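Local coordinates for protein enolase-phosphatase E1 (Saccharomyces cerevisiae, PDB 2G80) that probably catalyses both the enolization of 2,3-diketo-5-methylthiopentyl-1-phosphate and the dephosphorylation of the resulting enol to the acireductone, a magnesium-dependent pair of steps in methionine salvage, at residues Trp113-Glu118 / Leu153-Tyr157; Phe133-Lys137 / Asn249-Leu253. One frame throughout, in Å; residues are numbered along the deposited sequence.

Contact 1. Residues Trp113-Glu118 / Leu153-Tyr157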
loop_
_atom_site.group_PDB
_atom_site.type_symbol
_atom_site.label_atom_id
_atom_site.label_comp_id
_atom_site.label_asym_id
_atom_site.label_seq_id
_atom_site.Cartn_x
_atom_site.Cartn_y
_atom_site.Cartn_z
ATOM N N TRP A 113 4.671 -10.203 -7.944
ATOM C CA TRP A 113 5.332 -8.993 -7.463
ATOM C C TRP A 113 6.533 -9.325 -6.615
ATOM O O TRP A 113 7.574 -8.702 -6.802
ATOM C CB TRP A 113 4.385 -8.032 -6.729
ATOM C CG TRP A 113 3.324 -7.433 -7.575
ATOM C CD1 TRP A 113 3.391 -7.173 -8.921
ATOM C CD2 TRP A 113 2.048 -6.924 -7.139
ATOM N NE1 TRP A 113 2.249 -6.572 -9.346
ATOM C CE2 TRP A 113 1.404 -6.390 -8.277
ATOM C CE3 TRP A 113 1.415 -6.827 -5.900
ATOM C CZ2 TRP A 113 0.121 -5.812 -8.224
ATOM C CZ3 TRP A 113 0.136 -6.233 -5.833
ATOM C CH2 TRP A 113 -0.495 -5.738 -6.997
ATOM N N ALA A 114 6.443 -10.344 -5.756
ATOM C CA ALA A 114 7.599 -10.738 -4.948
ATOM C C ALA A 114 8.823 -11.045 -5.805
ATOM O O ALA A 114 9.906 -10.564 -5.505
ATOM C CB ALA A 114 7.278 -11.908 -3.978
ATOM N N HIS A 115 8.633 -11.805 -6.880
ATOM C CA HIS A 115 9.696 -12.146 -7.815
ATOM C C HIS A 115 10.136 -10.900 -8.574
ATOM O O HIS A 115 11.314 -10.754 -8.827
ATOM C CB HIS A 115 9.278 -13.282 -8.791
ATOM C CG HIS A 115 10.310 -13.592 -9.838
ATOM N ND1 HIS A 115 11.451 -14.320 -9.562
ATOM C CD2 HIS A 115 10.393 -13.248 -11.151
ATOM C CE1 HIS A 115 12.182 -14.416 -10.657
ATOM N NE2 HIS A 115 11.565 -13.779 -11.637
ATOM N N GLY A 116 9.191 -10.055 -8.978
ATOM C CA GLY A 116 9.499 -8.760 -9.622
ATOM C C GLY A 116 10.404 -7.879 -8.755
ATOM O O GLY A 116 11.418 -7.373 -9.217
ATOM N N TYR A 117 10.037 -7.721 -7.490
ATOM C CA TYR A 117 10.861 -6.975 -6.537
ATOM C C TYR A 117 12.239 -7.628 -6.293
ATOM O O TYR A 117 13.280 -6.956 -6.417
ATOM C CB TYR A 117 10.145 -6.836 -5.222
ATOM C CG TYR A 117 9.006 -5.823 -5.178
ATOM C CD1 TYR A 117 9.258 -4.471 -5.338
ATOM C CD2 TYR A 117 7.695 -6.212 -4.858
ATOM C CE1 TYR A 117 8.225 -3.519 -5.252
ATOM C CE2 TYR A 117 6.654 -5.282 -4.750
ATOM C CZ TYR A 117 6.935 -3.914 -4.954
ATOM O OH TYR A 117 5.960 -2.929 -4.883
ATOM N N GLU A 118 12.237 -8.934 -5.997
ATOM C CA GLU A 118 13.484 -9.701 -5.706
ATOM C C GLU A 118 14.472 -9.791 -6.845
ATOM O O GLU A 118 15.683 -9.830 -6.613
ATOM C CB GLU A 118 13.156 -11.111 -5.247
ATOM C CG GLU A 118 12.569 -11.170 -3.869
ATOM C CD GLU A 118 11.911 -12.524 -3.529
ATOM O OE1 GLU A 118 12.142 -13.516 -4.259
ATOM O OE2 GLU A 118 11.171 -12.576 -2.515
ATOM N N LEU A 153 6.275 -6.224 1.598
ATOM C CA LEU A 153 6.961 -6.445 0.341
ATOM C C LEU A 153 7.310 -5.109 -0.321
ATOM O O LEU A 153 8.462 -4.886 -0.727
ATOM C CB LEU A 153 6.068 -7.319 -0.556
ATOM C CG LEU A 153 6.681 -7.906 -1.811
ATOM C CD1 LEU A 153 7.801 -8.902 -1.433
ATOM C CD2 LEU A 153 5.549 -8.523 -2.644
ATOM N N LEU A 154 6.349 -4.181 -0.387
ATOM C CA LEU A 154 6.610 -2.801 -0.929
ATOM C C LEU A 154 7.727 -2.060 -0.192
ATOM O O LEU A 154 8.629 -1.493 -0.823
ATOM C CB LEU A 154 5.329 -1.950 -0.878
ATOM C CG LEU A 154 5.328 -0.563 -1.548
ATOM C CD1 LEU A 154 3.925 -0.183 -2.085
ATOM C CD2 LEU A 154 5.909 0.588 -0.696
ATOM N N PHE A 155 7.650 -2.035 1.145
ATOM C CA PHE A 155 8.676 -1.387 1.969
ATOM C C PHE A 155 9.997 -2.121 2.072
ATOM O O PHE A 155 10.969 -1.536 2.551
ATOM C CB PHE A 155 8.117 -0.990 3.353
ATOM C CG PHE A 155 7.086 0.096 3.268
ATOM C CD1 PHE A 155 7.468 1.386 2.935
ATOM C CD2 PHE A 155 5.750 -0.166 3.463
ATOM C CE1 PHE A 155 6.532 2.421 2.830
ATOM C CE2 PHE A 155 4.807 0.852 3.344
ATOM C CZ PHE A 155 5.216 2.159 3.034
ATOM N N GLY A 156 10.050 -3.388 1.637
ATOM C CA GLY A 156 11.316 -4.105 1.571
ATOM C C GLY A 156 12.180 -3.788 0.356
ATOM O O GLY A 156 13.372 -4.140 0.350
ATOM N N TYR A 157 11.591 -3.152 -0.674
ATOM C CA TYR A 157 12.244 -2.917 -1.998
ATOM C C TYR A 157 11.936 -1.529 -2.560
ATOM O O TYR A 157 11.370 -1.357 -3.654
ATOM C CB TYR A 157 11.790 -4.012 -2.970
ATOM C CG TYR A 157 12.173 -5.421 -2.548
ATOM C CD1 TYR A 157 13.447 -5.928 -2.831
ATOM C CD2 TYR A 157 11.269 -6.250 -1.866
ATOM C CE1 TYR A 157 13.821 -7.211 -2.455
ATOM C CE2 TYR A 157 11.617 -7.544 -1.499
ATOM C CZ TYR A 157 12.902 -8.017 -1.801
ATOM O OH TYR A 157 13.314 -9.257 -1.443
#

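Contact 2. Residues Phe133-Lys137 / Asn249-Leu253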
loop_
_atom_site.group_PDB
_atom_site.type_symbol
_atom_site.label_atom_id
_atom_site.label_comp_id
_atom_site.label_asym_id
_atom_site.label_seq_id
_atom_site.Cartn_x
_atom_site.Cartn_y
_atom_site.Cartn_z
ATOM N N PHE A 133 11.426 10.690 6.933
ATOM C CA PHE A 133 10.402 10.749 7.978
ATOM C C PHE A 133 10.281 9.407 8.713
ATOM O O PHE A 133 10.328 9.368 9.929
ATOM C CB PHE A 133 9.072 11.146 7.340
ATOM C CG PHE A 133 7.912 11.201 8.294
ATOM C CD1 PHE A 133 7.123 10.061 8.515
ATOM C CD2 PHE A 133 7.582 12.396 8.950
ATOM C CE1 PHE A 133 6.027 10.111 9.369
ATOM C CE2 PHE A 133 6.497 12.450 9.817
ATOM C CZ PHE A 133 5.707 11.319 10.014
ATOM N N ILE A 134 10.108 8.336 7.944
ATOM C CA ILE A 134 10.006 6.956 8.453
ATOM C C ILE A 134 11.268 6.540 9.219
ATOM O O ILE A 134 11.162 5.877 10.231
ATOM C CB ILE A 134 9.691 5.963 7.291
ATOM C CG1 ILE A 134 8.236 6.169 6.813
ATOM C CG2 ILE A 134 9.850 4.490 7.703
ATOM C CD1 ILE A 134 7.908 5.467 5.469
ATOM N N LYS A 135 12.448 6.902 8.705
ATOM C CA LYS A 135 13.713 6.604 9.382
ATOM C C LYS A 135 13.940 7.380 10.674
ATOM O O LYS A 135 14.705 6.903 11.497
ATOM C CB LYS A 135 14.922 6.826 8.464
ATOM C CG LYS A 135 15.082 5.801 7.354
ATOM C CD LYS A 135 16.442 5.987 6.652
ATOM C CE LYS A 135 16.696 4.847 5.687
ATOM N NZ LYS A 135 18.065 4.872 5.094
ATOM N N ARG A 136 13.342 8.570 10.831
ATOM C CA ARG A 136 13.581 9.403 12.025
ATOM C C ARG A 136 12.541 9.360 13.135
ATOM O O ARG A 136 12.903 9.555 14.296
ATOM C CB ARG A 136 13.856 10.863 11.653
ATOM C CG ARG A 136 12.712 11.730 11.264
ATOM C CD ARG A 136 13.176 13.157 11.186
ATOM N NE ARG A 136 12.072 13.979 10.696
ATOM C CZ ARG A 136 11.757 14.154 9.422
ATOM N NH1 ARG A 136 12.474 13.601 8.448
ATOM N NH2 ARG A 136 10.708 14.900 9.113
ATOM N N LYS A 137 11.271 9.107 12.791
ATOM C CA LYS A 137 10.213 9.081 13.781
ATOM C C LYS A 137 10.266 7.766 14.567
ATOM O O LYS A 137 10.516 6.716 14.005
ATOM C CB LYS A 137 8.844 9.311 13.141
ATOM C CG LYS A 137 8.661 10.690 12.505
ATOM C CD LYS A 137 8.880 11.826 13.487
ATOM C CE LYS A 137 8.567 13.144 12.882
ATOM N NZ LYS A 137 8.782 14.172 13.924
ATOM N N ASN A 249 4.874 17.907 1.825
ATOM C CA ASN A 249 5.961 16.989 2.155
ATOM C C ASN A 249 6.061 16.862 3.671
ATOM O O ASN A 249 5.428 17.646 4.392
ATOM C CB ASN A 249 7.264 17.479 1.575
ATOM C CG ASN A 249 7.597 18.877 2.010
ATOM O OD1 ASN A 249 7.867 19.130 3.187
ATOM N ND2 ASN A 249 7.602 19.803 1.052
ATOM N N PHE A 250 6.873 15.913 4.145
ATOM C CA PHE A 250 7.001 15.670 5.588
ATOM C C PHE A 250 8.235 16.252 6.290
ATOM O O PHE A 250 8.443 15.956 7.462
ATOM C CB PHE A 250 6.820 14.166 5.904
ATOM C CG PHE A 250 5.592 13.522 5.264
ATOM C CD1 PHE A 250 4.419 14.264 4.926
ATOM C CD2 PHE A 250 5.570 12.153 5.090
ATOM C CE1 PHE A 250 3.305 13.638 4.357
ATOM C CE2 PHE A 250 4.463 11.515 4.571
ATOM C CZ PHE A 250 3.323 12.250 4.191
ATOM N N GLU A 251 8.991 17.114 5.614
ATOM C CA GLU A 251 10.185 17.769 6.194
ATOM C C GLU A 251 9.940 18.502 7.504
ATOM O O GLU A 251 10.748 18.389 8.409
ATOM C CB GLU A 251 10.840 18.748 5.208
ATOM C CG GLU A 251 11.559 18.063 4.072
ATOM C CD GLU A 251 12.090 19.039 2.997
ATOM O OE1 GLU A 251 12.398 20.221 3.315
ATOM O OE2 GLU A 251 12.195 18.597 1.825
ATOM N N THR A 252 8.809 19.195 7.619
ATOM C CA THR A 252 8.501 19.996 8.828
ATOM C C THR A 252 7.923 19.203 10.007
ATOM O O THR A 252 7.859 19.748 11.101
ATOM C CB THR A 252 7.522 21.191 8.535
ATOM O OG1 THR A 252 6.175 20.716 8.346
ATOM C CG2 THR A 252 7.969 21.983 7.319
ATOM N N LEU A 253 7.519 17.945 9.793
ATOM C CA LEU A 253 6.896 17.126 10.853
ATOM C C LEU A 253 7.868 16.474 11.839
ATOM O O LEU A 253 9.005 16.145 11.525
ATOM C CB LEU A 253 5.971 16.057 10.241
ATOM C CG LEU A 253 4.697 16.623 9.617
ATOM C CD1 LEU A 253 3.981 15.557 8.812
ATOM C CD2 LEU A 253 3.773 17.243 10.679
ATOM O OXT LEU A 253 7.504 16.263 13.009
#

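Contact 1. Residues Trp113-Glu118 / Leu153-Tyr157
Tyr117 lies with its ring against Leu153, its CD2 3.6 Å from Leu153 CG, while Leu153 O sits over one ring face. Farther along, Tyr117 CD1 meets Tyr157 CB at 3.5 Å. The two tyrosine rings are nearly parallel, planes at 17°, but slid so far apart (centroids 5.7 Å) that they barely overlap. Over one face of the Tyr157 ring lie Tyr117 CB, in a CH-pi contact 3.9 Å from the centroid, and Glu118 N; Glu118 CG packs 3.2 Å from Tyr157 OH. At the other end, Leu153 reaches Ala114, with CD2 3.7 Å from Ala114 N and CD1 4.0 Å from Ala114 CB. This is a cap-core contact: it joins the last helix of the helical cap, 103-118, to helix 148-156, which follows core strand 140-143 of the HAD fold. Leu154 lies near the metal ligand Glu39, side chains about 6 Å apart, and helix 46-65 packs on helix 103-118, with Phe47 and Leu52 touching Tyr117.

Contact 2. Residues Phe133-Lys137 / Asn249-Leu253
In this HAD-type Rossmann-like fold the chain's C terminus curls in a type I beta turn, Phe250 to Leu253, against the end of helix 128-136. Phe133 and Leu253 bury the most surface here, followed by Phe250. Phe133 points its CA-to-CB bond at the turn and gives it a ring: the edge of Phe250 approaches the face of Phe133, centroids 5.3 Å apart and planes at 59°, a tilted edge-to-face pair. Phe250 CB also presses on Phe133 CD2 at 3.6 Å, and Leu253 CB comes to the rim of the same ring, 3.7 Å from Phe133 CE2. The turn therefore sets two apolar side chains around one aromatic ring, and it is closed by Leu253 N to Phe250 O at 3.2 Å. Beneath them lies the parallel sheet: Leu253 rests on Leu208 and Leu210 of strand 207-211, and Phe133 on Leu36 of strand 33-36. Phe250 lies near the metal site, its side chain about 8 Å from that of Asp37, but is not among the magnesium ligands Asp37, Glu39 and Asp212.

Charge closes the outer side, where Arg136 and Lys137 share the terminal carboxylate. Arg136 NH2 donates to its Leu253 O at 3.2 Å, almost straight, and more weakly to Phe250 O at 3.0 Å. Lys137, just past the helix, forms one salt bridge with Asp29, the first residue of the model, and another with the carboxylate, its NZ 2.6 Å from Leu253 OXT.

In the fold
From the N terminus, strand 33-36 comes first; helices 46-65 to 103-118 then build the cap, the last of them bringing in residues 113-118. Helix 128-136 supplies 133-137 before strand 140-143 and helix 148-156 lead to 153-157, where contact 1 closes a loop with 34 residues between its segments. Contact 2 closes much later, with 111 residues between its segments, when the C terminus returns past strand 246-247. The segments alternate, so the two loops cross. Contact 1 ties cap to core; contact 2 ties the C-terminal tail to the core. Their centres are 23 Å apart, yet they touch where Phe155 CE1 packs 4.3 Å from Ile134 CD1.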